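Long-range contacts in tetracycline Repressor, class A (Pseudomonas sp., PDB 5MRU), which represses the tetracycline resistance gene by binding its operator through a helix-turn-helix motif, and loses operator affinity when it binds tetracycline: residues 20-25 against 50-55; 82-87 against 185-190; 95-100 against 144-149. All coordinates share one frame; numbering follows the deposited sequence.

Contact 1 (20-25 against 50-55); sequences VGVDGL and ALLDAL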
loop_
_atom_site.group_PDB
_atom_site.type_symbol
_atom_site.label_atom_id
_atom_site.label_comp_id
_atom_site.label_asym_id
_atom_site.label_seq_id
_atom_site.Cartn_x
_atom_site.Cartn_y
_atom_site.Cartn_z
ATOM N N VAL A 20 -10.117 -10.080 -15.149
ATOM C CA VAL A 20 -10.237 -11.039 -14.035
ATOM C C VAL A 20 -9.409 -10.674 -12.799
ATOM O O VAL A 20 -9.391 -11.397 -11.839
ATOM C CB VAL A 20 -9.885 -12.494 -14.518
ATOM C CG1 VAL A 20 -10.630 -12.853 -15.797
ATOM C CG2 VAL A 20 -8.403 -12.652 -14.782
ATOM N N GLY A 21 -8.742 -9.528 -12.785
ATOM C CA GLY A 21 -7.802 -9.197 -11.707
ATOM C C GLY A 21 -6.696 -10.242 -11.517
ATOM O O GLY A 21 -6.654 -11.315 -12.180
ATOM N N VAL A 22 -5.828 -9.942 -10.562
ATOM C CA VAL A 22 -4.732 -10.842 -10.213
ATOM C C VAL A 22 -5.172 -12.235 -9.769
ATOM O O VAL A 22 -4.576 -13.191 -10.183
ATOM C CB VAL A 22 -3.845 -10.274 -9.071
ATOM C CG1 VAL A 22 -2.822 -11.329 -8.663
ATOM C CG2 VAL A 22 -3.086 -9.077 -9.541
ATOM N N ASP A 23 -6.193 -12.333 -8.934
ATOM C CA ASP A 23 -6.640 -13.615 -8.349
ATOM C C ASP A 23 -7.081 -14.611 -9.414
ATOM O O ASP A 23 -6.817 -15.799 -9.290
ATOM C CB ASP A 23 -7.804 -13.429 -7.343
ATOM C CG ASP A 23 -7.494 -12.431 -6.214
ATOM O OD1 ASP A 23 -6.350 -11.987 -6.025
ATOM O OD2 ASP A 23 -8.420 -12.046 -5.497
ATOM N N GLY A 24 -7.745 -14.137 -10.463
ATOM C CA GLY A 24 -8.185 -15.002 -11.571
ATOM C C GLY A 24 -7.182 -15.141 -12.706
ATOM O O GLY A 24 -7.380 -15.935 -13.610
ATOM N N LEU A 25 -6.107 -14.386 -12.687
ATOM C CA LEU A 25 -5.120 -14.471 -13.767
ATOM C C LEU A 25 -4.188 -15.666 -13.579
ATOM O O LEU A 25 -3.458 -15.738 -12.607
ATOM C CB LEU A 25 -4.282 -13.211 -13.804
ATOM C CG LEU A 25 -3.045 -13.223 -14.703
ATOM C CD1 LEU A 25 -3.480 -13.155 -16.140
ATOM C CD2 LEU A 25 -2.102 -12.058 -14.414
ATOM N N ALA A 50 6.435 -14.513 -11.648
ATOM C CA ALA A 50 7.245 -14.076 -12.775
ATOM C C ALA A 50 6.368 -13.343 -13.789
ATOM O O ALA A 50 6.791 -12.339 -14.354
ATOM C CB ALA A 50 7.905 -15.272 -13.431
ATOM N N LEU A 51 5.164 -13.852 -14.026
ATOM C CA LEU A 51 4.198 -13.152 -14.862
ATOM C C LEU A 51 3.862 -11.778 -14.295
ATOM O O LEU A 51 3.842 -10.785 -15.041
ATOM C CB LEU A 51 2.898 -13.966 -15.042
ATOM C CG LEU A 51 1.774 -13.302 -15.854
ATOM C CD1 LEU A 51 2.242 -12.649 -17.157
ATOM C CD2 LEU A 51 0.644 -14.290 -16.113
ATOM N N LEU A 52 3.606 -11.722 -12.989
ATOM C CA LEU A 52 3.238 -10.473 -12.364
ATOM C C LEU A 52 4.475 -9.546 -12.291
ATOM O O LEU A 52 4.344 -8.329 -12.302
ATOM C CB LEU A 52 2.640 -10.721 -10.980
ATOM C CG LEU A 52 1.435 -11.667 -10.917
ATOM C CD1 LEU A 52 0.906 -11.839 -9.496
ATOM C CD2 LEU A 52 0.326 -11.192 -11.813
ATOM N N ASP A 53 5.681 -10.089 -12.213
ATOM C CA ASP A 53 6.850 -9.193 -12.275
ATOM C C ASP A 53 6.968 -8.520 -13.631
ATOM O O ASP A 53 7.210 -7.317 -13.709
ATOM C CB ASP A 53 8.135 -9.897 -11.887
ATOM C CG ASP A 53 8.238 -10.095 -10.386
ATOM O OD1 ASP A 53 7.344 -9.629 -9.641
ATOM O OD2 ASP A 53 9.223 -10.733 -9.934
ATOM N N ALA A 54 6.748 -9.288 -14.696
ATOM C CA ALA A 54 6.746 -8.746 -16.050
ATOM C C ALA A 54 5.617 -7.697 -16.224
ATOM O O ALA A 54 5.835 -6.612 -16.782
ATOM C CB ALA A 54 6.618 -9.867 -17.070
ATOM N N LEU A 55 4.423 -7.990 -15.748
ATOM C CA LEU A 55 3.355 -7.027 -15.902
ATOM C C LEU A 55 3.686 -5.794 -15.094
ATOM O O LEU A 55 3.472 -4.704 -15.538
ATOM C CB LEU A 55 2.024 -7.599 -15.452
ATOM C CG LEU A 55 1.546 -8.877 -16.157
ATOM C CD1 LEU A 55 0.273 -9.365 -15.464
ATOM C CD2 LEU A 55 1.344 -8.736 -17.664
#
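Leu25 reaches across to three leucines of helix 48-63, and one methyl, CD2, does nearly all the touching. CD2 lies 3.7 Å from Leu52 CD2 and also 3.7 Å from Leu55 CD1, while Leu51 CD2 closes on it at 3.9 Å. Toward Leu51 and Leu55 the approach is tip to tip, whereas Leu52 slides past Leu25 in the opposite direction. With CG anti to the backbone N and beside the carbonyl carbon (chi1 170°), Leu25 directs CD2 at these methyls. This knot of branched carbons is the tight part of the contact. Leu16 of helix 7-24 also packs on Leu25, and Phe45 on Leu51.

The two segments flank the helix-turn-helix of residues 26-45, so the cluster joins the helix that precedes the DNA-binding motif to the long helix that follows it. Away from Leu25 the packing thins to a single pair, Val22 CG1 against Leu52 CD1 at 3.9 Å. Val22 is buried all the same, because Ile99 and Arg98 of helix 96-100 cover it. Polar groups keep to the margins: exposed Asp23 turns its carboxylate to Arg98 in a salt bridge, and Asp53 pairs with Arg49. Lys48 NZ, just before the second segment, is hydrogen-bonded to Val22 O.

Contact 2 (82-87 against 185-190); sequences NARSFR and AAFEQG. With TDC (5a,6-anhydrotetracycline), chain B.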
loop_
_atom_site.group_PDB
_atom_site.type_symbol
_atom_site.label_atom_id
_atom_site.label_comp_id
_atom_site.label_asym_id
_atom_site.label_seq_id
_atom_site.Cartn_x
_atom_site.Cartn_y
_atom_site.Cartn_z
ATOM N N ASN A 82 7.076 12.762 -10.709
ATOM C CA ASN A 82 7.471 11.354 -10.548
ATOM C C ASN A 82 6.470 10.505 -9.830
ATOM O O ASN A 82 6.202 9.408 -10.249
ATOM C CB ASN A 82 8.739 11.283 -9.747
ATOM C CG ASN A 82 9.149 9.886 -9.470
ATOM O OD1 ASN A 82 9.158 9.457 -8.317
ATOM N ND2 ASN A 82 9.513 9.162 -10.524
ATOM N N ALA A 83 5.933 11.045 -8.744
ATOM C CA ALA A 83 4.933 10.370 -7.925
ATOM C C ALA A 83 3.602 10.324 -8.630
ATOM O O ALA A 83 2.896 9.311 -8.618
ATOM C CB ALA A 83 4.768 11.123 -6.611
ATOM N N ARG A 84 3.245 11.457 -9.218
ATOM C CA ARG A 84 2.041 11.544 -10.031
ATOM C C ARG A 84 2.079 10.547 -11.139
ATOM O O ARG A 84 1.065 9.897 -11.440
ATOM C CB ARG A 84 1.898 12.947 -10.610
ATOM C CG ARG A 84 1.258 13.861 -9.613
ATOM C CD ARG A 84 1.414 15.260 -10.067
ATOM N NE ARG A 84 0.566 16.160 -9.308
ATOM C CZ ARG A 84 0.789 17.470 -9.218
ATOM N NH1 ARG A 84 1.830 18.025 -9.841
ATOM N NH2 ARG A 84 -0.029 18.234 -8.497
ATOM N N SER A 85 3.246 10.431 -11.759
ATOM C CA SER A 85 3.401 9.586 -12.935
ATOM C C SER A 85 3.434 8.098 -12.594
ATOM O O SER A 85 2.881 7.278 -13.312
ATOM C CB SER A 85 4.674 9.967 -13.616
ATOM O OG SER A 85 4.745 9.309 -14.830
ATOM N N PHE A 86 4.124 7.757 -11.504
ATOM C CA PHE A 86 4.126 6.409 -10.960
ATOM C C PHE A 86 2.676 5.992 -10.723
ATOM O O PHE A 86 2.190 5.048 -11.334
ATOM C CB PHE A 86 4.940 6.386 -9.664
ATOM C CG PHE A 86 5.042 5.018 -8.994
ATOM C CD1 PHE A 86 5.289 3.880 -9.718
ATOM C CD2 PHE A 86 4.956 4.909 -7.618
ATOM C CE1 PHE A 86 5.417 2.650 -9.114
ATOM C CE2 PHE A 86 5.074 3.675 -6.991
ATOM C CZ PHE A 86 5.307 2.535 -7.750
ATOM N N ARG A 87 1.981 6.776 -9.906
ATOM C CA ARG A 87 0.595 6.525 -9.517
ATOM C C ARG A 87 -0.301 6.222 -10.668
ATOM O O ARG A 87 -1.088 5.320 -10.598
ATOM C CB ARG A 87 0.019 7.747 -8.810
ATOM C CG ARG A 87 -1.459 7.636 -8.567
ATOM C CD ARG A 87 -1.897 8.530 -7.425
ATOM N NE ARG A 87 -3.353 8.479 -7.143
ATOM C CZ ARG A 87 -4.279 9.268 -7.698
ATOM N NH1 ARG A 87 -3.933 10.153 -8.600
ATOM N NH2 ARG A 87 -5.558 9.163 -7.355
ATOM N N ALA A 185 -7.386 14.232 -4.856
ATOM C CA ALA A 185 -7.087 15.237 -3.818
ATOM C C ALA A 185 -6.222 14.671 -2.665
ATOM O O ALA A 185 -5.087 15.143 -2.427
ATOM C CB ALA A 185 -8.373 15.827 -3.262
ATOM N N ALA A 186 -6.776 13.661 -1.980
ATOM C CA ALA A 186 -6.126 12.902 -0.903
ATOM C C ALA A 186 -4.703 12.467 -1.205
ATOM O O ALA A 186 -3.829 12.516 -0.346
ATOM C CB ALA A 186 -6.956 11.689 -0.594
ATOM N N PHE A 187 -4.462 12.041 -2.423
ATOM C CA PHE A 187 -3.134 11.648 -2.778
ATOM C C PHE A 187 -2.304 12.871 -2.880
ATOM O O PHE A 187 -1.279 12.990 -2.223
ATOM C CB PHE A 187 -3.118 10.963 -4.119
ATOM C CG PHE A 187 -1.764 10.868 -4.730
ATOM C CD1 PHE A 187 -0.901 9.857 -4.369
ATOM C CD2 PHE A 187 -1.370 11.771 -5.691
ATOM C CE1 PHE A 187 0.348 9.752 -4.942
ATOM C CE2 PHE A 187 -0.118 11.672 -6.280
ATOM C CZ PHE A 187 0.746 10.656 -5.902
ATOM N N GLU A 188 -2.778 13.773 -3.725
ATOM C CA GLU A 188 -2.122 15.049 -4.011
ATOM C C GLU A 188 -1.729 15.821 -2.750
ATOM O O GLU A 188 -0.642 16.376 -2.680
ATOM C CB GLU A 188 -3.035 15.901 -4.912
ATOM C CG GLU A 188 -2.288 16.711 -5.942
ATOM C CD GLU A 188 -1.264 15.915 -6.734
ATOM O OE1 GLU A 188 -1.650 15.146 -7.634
ATOM O OE2 GLU A 188 -0.057 16.111 -6.487
ATOM N N GLN A 189 -2.609 15.814 -1.755
ATOM C CA GLN A 189 -2.298 16.383 -0.444
ATOM C C GLN A 189 -1.195 15.626 0.289
ATOM O O GLN A 189 -0.227 16.235 0.732
ATOM C CB GLN A 189 -3.528 16.420 0.467
ATOM C CG GLN A 189 -4.416 17.645 0.330
ATOM C CD GLN A 189 -5.617 17.595 1.266
ATOM O OE1 GLN A 189 -5.751 16.693 2.102
ATOM N NE2 GLN A 189 -6.502 18.567 1.131
ATOM N N GLY A 190 -1.338 14.309 0.452
ATOM C CA GLY A 190 -0.352 13.565 1.228
ATOM C C GLY A 190 1.028 13.759 0.638
ATOM O O GLY A 190 2.019 13.867 1.356
HETATM O O12 TDC B . 8.968 1.047 -6.954
HETATM C C12 TDC B . 9.910 1.886 -6.996
HETATM C C1B TDC B . 11.169 1.635 -6.257
HETATM C C11 TDC B . 11.318 0.437 -5.574
HETATM O O11 TDC B . 10.303 -0.508 -5.563
HETATM C C1A TDC B . 12.482 0.160 -4.879
HETATM C C10 TDC B . 12.619 -1.040 -4.196
HETATM O O10 TDC B . 11.625 -2.005 -4.160
HETATM C C9 TDC B . 13.865 -1.321 -3.472
HETATM C C8 TDC B . 14.871 -0.378 -3.496
HETATM C C7 TDC B . 14.690 0.806 -4.191
HETATM C C61 TDC B . 13.516 1.097 -4.880
HETATM C C6 TDC B . 13.357 2.315 -5.582
HETATM C C62 TDC B . 14.414 3.378 -5.635
HETATM C C51 TDC B . 12.183 2.584 -6.279
HETATM C C5 TDC B . 12.015 3.902 -7.013
HETATM C C1C TDC B . 9.836 3.126 -7.842
HETATM C C1 TDC B . 10.605 2.924 -9.151
HETATM O O1 TDC B . 11.080 1.822 -9.414
HETATM O O1C TDC B . 8.509 3.536 -8.066
HETATM C C41 TDC B . 10.535 4.274 -7.182
HETATM C C4 TDC B . 10.408 5.618 -7.969
HETATM N N4 TDC B . 9.355 6.623 -7.560
HETATM C C43 TDC B . 8.056 6.044 -7.115
HETATM C C42 TDC B . 9.940 7.395 -6.410
HETATM C C3 TDC B . 10.464 5.393 -9.487
HETATM O O3 TDC B . 10.456 6.406 -10.173
HETATM C C2 TDC B . 10.649 4.071 -10.039
HETATM C C21 TDC B . 10.836 3.883 -11.487
HETATM O O21 TDC B . 10.933 4.866 -12.238
HETATM N N21 TDC B . 11.034 2.659 -12.021
#
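Phe187 of helix 183-199 points its ring at Ala83 and Arg87 of helix 75-91, a helix-helix packing in the all-helical ligand-binding core of the repressor. The segments run roughly antiparallel, at 145° between their N-to-C directions, with axes 11.2 Å apart. The extended Arg87 chain passes over the Phe187 ring: CD stands 3.4 Å from the ring centroid and only 7° off the normal, a CH-pi contact, and the guanidinium follows on nearly parallel to the ring. At the ring's far end Ala83 CB meets CZ at 4.1 Å. On the more exposed side of the ring, Arg84 forms a salt bridge with Glu188, Arg84 NE to Glu188 OE2 at 2.9 Å. NE is also hydrogen-bonded to Glu188 OE1, at 171° and within the guanidinium plane but from above the carboxylate plane.

One shell out, Glu148 of helix 127-153 holds Arg87 NH2 by a salt bridge. The pocket-facing side of helix 75-91 grips 5a,6-anhydrotetracycline: Asn82 ND2 donates almost straight to O3 at 2.9 Å, and Asn82 OD1 accepts from N4. Phe86, whose ring meets that of His100 edge-to-face, lies under the ligand with O1C 3.3 Å above its ring centre.

Contact 3 (95-100 against 144-149); sequences DGARIH and AVLEEQ. With MG (magnesium ion), chain C; TDC (5a,6-anhydrotetracycline), chain B.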
loop_
_atom_site.group_PDB
_atom_site.type_symbol
_atom_site.label_atom_id
_atom_site.label_comp_id
_atom_site.label_asym_id
_atom_site.label_seq_id
_atom_site.Cartn_x
_atom_site.Cartn_y
_atom_site.Cartn_z
ATOM N N ASP A 95 -5.554 -3.878 -10.257
ATOM C CA ASP A 95 -4.633 -4.497 -9.323
ATOM C C ASP A 95 -3.248 -4.031 -9.539
ATOM O O ASP A 95 -2.294 -4.670 -9.099
ATOM C CB ASP A 95 -4.661 -5.994 -9.409
ATOM C CG ASP A 95 -5.894 -6.574 -8.818
ATOM O OD1 ASP A 95 -6.429 -5.936 -7.897
ATOM O OD2 ASP A 95 -6.310 -7.698 -9.249
ATOM N N GLY A 96 -3.129 -2.856 -10.142
ATOM C CA GLY A 96 -1.824 -2.354 -10.480
ATOM C C GLY A 96 -0.951 -2.282 -9.262
ATOM O O GLY A 96 0.230 -2.628 -9.335
ATOM N N ALA A 97 -1.496 -1.812 -8.144
ATOM C CA ALA A 97 -0.625 -1.498 -7.003
ATOM C C ALA A 97 -0.195 -2.767 -6.302
ATOM O O ALA A 97 0.907 -2.860 -5.796
ATOM C CB ALA A 97 -1.332 -0.581 -6.019
ATOM N N ARG A 98 -1.095 -3.729 -6.282
ATOM C CA ARG A 98 -0.928 -4.942 -5.576
ATOM C C ARG A 98 0.153 -5.694 -6.272
ATOM O O ARG A 98 1.022 -6.281 -5.654
ATOM C CB ARG A 98 -2.213 -5.740 -5.654
ATOM C CG ARG A 98 -2.277 -6.796 -4.604
ATOM C CD ARG A 98 -3.544 -7.606 -4.736
ATOM N NE ARG A 98 -3.253 -9.029 -4.598
ATOM C CZ ARG A 98 -4.045 -9.968 -5.073
ATOM N NH1 ARG A 98 -3.732 -11.243 -4.930
ATOM N NH2 ARG A 98 -5.161 -9.629 -5.691
ATOM N N ILE A 99 0.105 -5.662 -7.594
ATOM C CA ILE A 99 1.081 -6.368 -8.392
ATOM C C ILE A 99 2.484 -5.880 -8.152
ATOM O O ILE A 99 3.407 -6.672 -8.059
ATOM C CB ILE A 99 0.672 -6.305 -9.863
ATOM C CG1 ILE A 99 -0.463 -7.294 -10.054
ATOM C CG2 ILE A 99 1.822 -6.661 -10.784
ATOM C CD1 ILE A 99 -0.970 -7.367 -11.468
ATOM N N HIS A 100 2.616 -4.575 -7.982
ATOM C CA HIS A 100 3.917 -3.901 -7.853
ATOM C C HIS A 100 4.595 -4.182 -6.551
ATOM O O HIS A 100 5.815 -4.114 -6.441
ATOM C CB HIS A 100 3.728 -2.404 -7.933
ATOM C CG HIS A 100 4.988 -1.662 -7.773
ATOM N ND1 HIS A 100 5.795 -1.351 -8.839
ATOM C CD2 HIS A 100 5.634 -1.226 -6.670
ATOM C CE1 HIS A 100 6.876 -0.726 -8.409
ATOM N NE2 HIS A 100 6.818 -0.665 -7.090
ATOM N N ALA A 144 -1.656 4.459 -1.304
ATOM C CA ALA A 144 -2.822 5.247 -1.727
ATOM C C ALA A 144 -3.599 4.514 -2.839
ATOM O O ALA A 144 -4.821 4.374 -2.761
ATOM C CB ALA A 144 -2.421 6.613 -2.193
ATOM N N VAL A 145 -2.880 3.978 -3.814
ATOM C CA VAL A 145 -3.531 3.361 -4.938
ATOM C C VAL A 145 -4.193 2.084 -4.481
ATOM O O VAL A 145 -5.350 1.839 -4.828
ATOM C CB VAL A 145 -2.552 3.070 -6.068
ATOM C CG1 VAL A 145 -3.212 2.235 -7.151
ATOM C CG2 VAL A 145 -2.013 4.381 -6.632
ATOM N N LEU A 146 -3.486 1.281 -3.686
ATOM C CA LEU A 146 -4.084 0.054 -3.191
ATOM C C LEU A 146 -5.436 0.335 -2.561
ATOM O O LEU A 146 -6.372 -0.391 -2.792
ATOM C CB LEU A 146 -3.192 -0.616 -2.155
ATOM C CG LEU A 146 -3.577 -2.029 -1.713
ATOM C CD1 LEU A 146 -3.226 -3.038 -2.778
ATOM C CD2 LEU A 146 -2.831 -2.354 -0.438
ATOM N N GLU A 147 -5.543 1.380 -1.762
ATOM C CA GLU A 147 -6.788 1.665 -1.059
ATOM C C GLU A 147 -7.809 2.140 -2.052
ATOM O O GLU A 147 -8.958 1.707 -2.018
ATOM C CB GLU A 147 -6.589 2.655 0.065
ATOM C CG GLU A 147 -5.687 2.139 1.187
ATOM C CD GLU A 147 -6.473 1.795 2.428
ATOM O OE1 GLU A 147 -7.680 1.513 2.273
ATOM O OE2 GLU A 147 -5.901 1.817 3.542
ATOM N N GLU A 148 -7.395 2.956 -2.999
ATOM C CA GLU A 148 -8.335 3.340 -4.043
ATOM C C GLU A 148 -8.868 2.140 -4.851
ATOM O O GLU A 148 -10.045 2.072 -5.149
ATOM C CB GLU A 148 -7.698 4.379 -4.986
ATOM C CG GLU A 148 -8.605 4.690 -6.181
ATOM C CD GLU A 148 -8.167 5.854 -7.043
ATOM O OE1 GLU A 148 -7.041 6.394 -6.860
ATOM O OE2 GLU A 148 -9.018 6.203 -7.908
ATOM N N GLN A 149 -7.980 1.209 -5.216
ATOM C CA GLN A 149 -8.308 0.116 -6.138
ATOM C C GLN A 149 -9.161 -0.942 -5.503
ATOM O O GLN A 149 -10.084 -1.434 -6.115
ATOM C CB GLN A 149 -7.046 -0.462 -6.709
ATOM C CG GLN A 149 -6.601 0.310 -7.929
ATOM C CD GLN A 149 -5.319 -0.165 -8.571
ATOM O OE1 GLN A 149 -4.475 -0.786 -7.943
ATOM N NE2 GLN A 149 -5.148 0.177 -9.825
HETATM MG MG MG C . 8.942 -1.360 -6.660
HETATM O O12 TDC B . 8.968 1.047 -6.954
HETATM C C12 TDC B . 9.910 1.886 -6.996
HETATM C C1B TDC B . 11.169 1.635 -6.257
HETATM C C11 TDC B . 11.318 0.437 -5.574
HETATM O O11 TDC B . 10.303 -0.508 -5.563
HETATM C C1A TDC B . 12.482 0.160 -4.879
HETATM C C10 TDC B . 12.619 -1.040 -4.196
HETATM O O10 TDC B . 11.625 -2.005 -4.160
HETATM C C9 TDC B . 13.865 -1.321 -3.472
HETATM C C8 TDC B . 14.871 -0.378 -3.496
HETATM C C7 TDC B . 14.690 0.806 -4.191
HETATM C C61 TDC B . 13.516 1.097 -4.880
HETATM C C6 TDC B . 13.357 2.315 -5.582
HETATM C C62 TDC B . 14.414 3.378 -5.635
HETATM C C51 TDC B . 12.183 2.584 -6.279
HETATM C C5 TDC B . 12.015 3.902 -7.013
HETATM C C1C TDC B . 9.836 3.126 -7.842
HETATM C C1 TDC B . 10.605 2.924 -9.151
HETATM O O1 TDC B . 11.080 1.822 -9.414
HETATM O O1C TDC B . 8.509 3.536 -8.066
HETATM C C41 TDC B . 10.535 4.274 -7.182
HETATM C C4 TDC B . 10.408 5.618 -7.969
HETATM N N4 TDC B . 9.355 6.623 -7.560
HETATM C C43 TDC B . 8.056 6.044 -7.115
HETATM C C42 TDC B . 9.940 7.395 -6.410
HETATM C C3 TDC B . 10.464 5.393 -9.487
HETATM O O3 TDC B . 10.456 6.406 -10.173
HETATM C C2 TDC B . 10.649 4.071 -10.039
HETATM C C21 TDC B . 10.836 3.883 -11.487
HETATM O O21 TDC B . 10.933 4.866 -12.238
HETATM N N21 TDC B . 11.034 2.659 -12.021
HETATM O O HOH W 1 9.968 -0.876 -8.828
HETATM O O HOH W 2 8.534 -2.332 -4.904
#
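Ala97, Val145 and Gln149 make this a close helix-helix crossing, set where the short helix 96-100 meets the long helix 127-153 beside the tetracycline pocket of the core. The segment axes come within 8.6 Å at 134° between their directions, and the CA atoms of Ala97 and Leu146 are 5.4 Å apart, a spacing that the small side chain of Ala97 permits. Its CB rests against Val145 CG1 at 3.6 Å and also abuts the backbone N of Leu146. Beside it, Leu146 brings CD1 to within 4.1 Å of Arg98 CB.

The polar part is one hydrogen bond, from Ala97 N to Gln149 OE1, 3.2 Å long, with an angle of 164° at the hydrogen and the donor in the carbonyl plane on a lone pair. Gly96 N is close to the same oxygen but badly angled for a bond. The extended side chain of Gln149 thus brings its amide oxygen to an N-H of the first helical turn, while its NE2 bonds to Leu90 O of helix 75-91 and ties three helices together. Asp95, at the N-cap position, instead sends OD2 to Val22 N.

At the other end of the short helix, His100 NE2 binds magnesium at 2.3 Å. The metal also takes TDC O11 at 1.9 Å, TDC O12 at 2.4 Å and two waters; of these, water 1 donates to TDC O1. Glu147 of the second subunit packs on His100. Helix 96-100 therefore carries the inducer's metal at one end and is held to helix 127-153 at the other; with Asp95 bonded to Val22 and Ile99 packed on Val22 and Leu52, this is consistent with passing ligand binding on to the DNA-binding domain.

How the contacts relate
Contact 1 belongs to the DNA-binding region, contacts 2 and 3 to the ligand-binding core. Its chemistry is wholly aliphatic and buried; contact 2 sets a salt bridge on its more exposed side beside a buried Phe187 ring, and contact 3, only partly buried, combines small-residue packing with an amide hydrogen bond, the metal site sitting at the end of its helix 96-100. Contacts 1 and 2 do not touch, their centres lying about 24 Å apart. Contact 3 joins both: its segment 95-100 meets residues 20-25 through Val22–Asp95 and Asp23–Arg98, and its segment 144-149 meets Arg87 through Glu148. Contacts 2 and 3 both reach the same 5a,6-anhydrotetracycline, one through Asn82 and Phe86, the other through His100 and magnesium.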